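Local coordinates for protein 5'-Methylthioadenosine Nucleosidase (Arabidopsis thaliana, PDB 2QTG) that is a plant nucleosidase of the phosphorylase superfamily, with an alpha/beta fold built around a mixed central sheet, at residues S27-V32 and P108-N113. Numbering follows the deposited sequence.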
loop_
_atom_site.group_PDB
_atom_site.type_symbol
_atom_site.label_atom_id
_atom_site.label_comp_id
_atom_site.label_asym_id
_atom_site.label_seq_id
_atom_site.Cartn_x
_atom_site.Cartn_y
_atom_site.Cartn_z
ATOM N N SER A 27 -26.357 1.255 -8.878
ATOM C CA SER A 27 -26.309 2.113 -10.044
ATOM C C SER A 27 -24.899 2.254 -10.632
ATOM O O SER A 27 -24.746 2.583 -11.812
ATOM C CB SER A 27 -26.938 3.477 -9.734
ATOM O OG SER A 27 -26.130 4.218 -8.847
ATOM N N SER A 28 -23.895 1.969 -9.805
ATOM C CA SER A 28 -22.477 2.193 -10.118
ATOM C C SER A 28 -21.512 1.089 -9.592
ATOM O O SER A 28 -21.518 0.731 -8.386
ATOM C CB SER A 28 -22.075 3.602 -9.634
ATOM O OG SER A 28 -20.713 3.716 -9.371
ATOM N N VAL A 29 -20.711 0.543 -10.512
ATOM C CA VAL A 29 -19.702 -0.494 -10.227
ATOM C C VAL A 29 -18.316 0.020 -10.636
ATOM O O VAL A 29 -18.129 0.505 -11.764
ATOM C CB VAL A 29 -19.993 -1.802 -11.012
ATOM C CG1 VAL A 29 -18.829 -2.797 -10.882
ATOM C CG2 VAL A 29 -21.270 -2.421 -10.550
ATOM N N VAL A 30 -17.359 -0.029 -9.706
ATOM C CA VAL A 30 -15.957 0.188 -10.021
ATOM C C VAL A 30 -15.182 -1.156 -10.060
ATOM O O VAL A 30 -15.189 -1.922 -9.093
ATOM C CB VAL A 30 -15.273 1.176 -9.020
ATOM C CG1 VAL A 30 -13.750 1.166 -9.171
ATOM C CG2 VAL A 30 -15.807 2.589 -9.186
ATOM N N PHE A 31 -14.548 -1.429 -11.190
ATOM C CA PHE A 31 -13.544 -2.516 -11.335
ATOM C C PHE A 31 -12.144 -1.975 -11.044
ATOM O O PHE A 31 -11.705 -0.998 -11.651
ATOM C CB PHE A 31 -13.542 -3.092 -12.735
ATOM C CG PHE A 31 -14.641 -4.039 -13.004
ATOM C CD1 PHE A 31 -15.930 -3.562 -13.302
ATOM C CD2 PHE A 31 -14.412 -5.418 -12.973
ATOM C CE1 PHE A 31 -16.955 -4.442 -13.558
ATOM C CE2 PHE A 31 -15.450 -6.323 -13.234
ATOM C CZ PHE A 31 -16.707 -5.842 -13.519
ATOM N N VAL A 32 -11.450 -2.591 -10.089
ATOM C CA VAL A 32 -10.035 -2.252 -9.840
ATOM C C VAL A 32 -9.162 -3.352 -10.448
ATOM O O VAL A 32 -9.168 -4.505 -9.972
ATOM C CB VAL A 32 -9.725 -2.097 -8.300
ATOM C CG1 VAL A 32 -8.209 -1.988 -8.063
ATOM C CG2 VAL A 32 -10.461 -0.871 -7.742
ATOM N N PRO A 108 -18.869 4.585 -5.925
ATOM C CA PRO A 108 -19.534 3.376 -6.425
ATOM C C PRO A 108 -20.357 2.703 -5.342
ATOM O O PRO A 108 -20.089 2.914 -4.157
ATOM C CB PRO A 108 -18.369 2.448 -6.820
ATOM C CG PRO A 108 -17.203 2.934 -6.065
ATOM C CD PRO A 108 -17.436 4.366 -5.631
ATOM N N ASP A 109 -21.350 1.912 -5.747
ATOM C CA ASP A 109 -22.092 1.040 -4.805
ATOM C C ASP A 109 -21.330 -0.250 -4.431
ATOM O O ASP A 109 -21.532 -0.835 -3.364
ATOM C CB ASP A 109 -23.486 0.746 -5.366
ATOM C CG ASP A 109 -24.267 2.022 -5.668
ATOM O OD1 ASP A 109 -24.496 2.803 -4.721
ATOM O OD2 ASP A 109 -24.599 2.275 -6.848
ATOM N N ILE A 110 -20.400 -0.652 -5.284
ATOM C CA ILE A 110 -19.672 -1.905 -5.108
ATOM C C ILE A 110 -18.348 -1.851 -5.904
ATOM O O ILE A 110 -18.276 -1.268 -6.966
ATOM C CB ILE A 110 -20.581 -3.102 -5.540
ATOM C CG1 ILE A 110 -19.905 -4.471 -5.331
ATOM C CG2 ILE A 110 -21.098 -2.905 -6.955
ATOM C CD1 ILE A 110 -20.939 -5.692 -5.290
ATOM N N ILE A 111 -17.309 -2.437 -5.348
ATOM C CA ILE A 111 -16.013 -2.558 -6.004
ATOM C C ILE A 111 -15.794 -4.024 -6.400
ATOM O O ILE A 111 -16.076 -4.919 -5.615
ATOM C CB ILE A 111 -14.877 -2.195 -5.011
ATOM C CG1 ILE A 111 -14.979 -0.771 -4.495
ATOM C CG2 ILE A 111 -13.426 -2.596 -5.554
ATOM C CD1 ILE A 111 -14.841 0.268 -5.520
ATOM N N ILE A 112 -15.266 -4.241 -7.597
ATOM C CA ILE A 112 -14.850 -5.545 -8.048
ATOM C C ILE A 112 -13.355 -5.495 -8.396
ATOM O O ILE A 112 -12.933 -4.857 -9.365
ATOM C CB ILE A 112 -15.643 -6.031 -9.291
ATOM C CG1 ILE A 112 -17.163 -5.821 -9.120
ATOM C CG2 ILE A 112 -15.166 -7.476 -9.754
ATOM C CD1 ILE A 112 -18.036 -6.389 -10.198
ATOM N N ASN A 113 -12.562 -6.195 -7.604
ATOM C CA ASN A 113 -11.143 -6.412 -7.894
ATOM C C ASN A 113 -11.075 -7.654 -8.785
ATOM O O ASN A 113 -11.338 -8.744 -8.347
ATOM C CB ASN A 113 -10.336 -6.578 -6.600
ATOM C CG ASN A 113 -8.838 -6.870 -6.828
ATOM O OD1 ASN A 113 -8.258 -7.641 -6.077
ATOM N ND2 ASN A 113 -8.221 -6.252 -7.872
#
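Strand 28-32 runs parallel to strand 110-113, and V29 to V32 bridge I110 to N113 one for one in parallel register, their axes turned by 24° and 4.6 Å apart at closest. These are neighbouring strands in the central mixed sheet of the phosphorylase-superfamily fold; strand 28-32 lies between strands 72-78 and 110-119, which are joined through helix 92-106. V30 sits at the middle of the ladder: its N donates to I110 O (3.1 Å), its O accepts from I112 N (2.8 Å), and I112 O then takes V32 N.

Before the ladder begins, D109 turns its carboxylate back over the first strand's start. D109 OD2 accepts from S27 N, S27 OG and S28 N; S27 OG comes in on the syn side, S28 N on the anti side, and S27 N from above the carboxylate plane at 2.9 Å.

On the face carrying V29, F31, I110 and I112, I112 lies alongside the F31 ring, and helix 234-259 packs on this face against F31 and I112. I112 CB sits over one face of the F31 ring, 4.1 Å from its centroid, in a CH-pi contact, while I112 CD1 reaches both F31 CZ and V29 CG1. The V30 face is tighter: V30 CG2 presses on P108 CG at 3.4 Å, and I111 CD1 meets V30 CB, since I111 CG1 is turned anti to the carbonyl carbon (chi1 -61°). Helix 92-106 packs here against V30 and V32.

The N113 side chain lies about 7 Å from the bound MTH at the nearest atoms. K221 NZ holds its OD1, and N113 ND2 donates to V32 O at 2.9 Å, the oxygen lying almost in the amide plane.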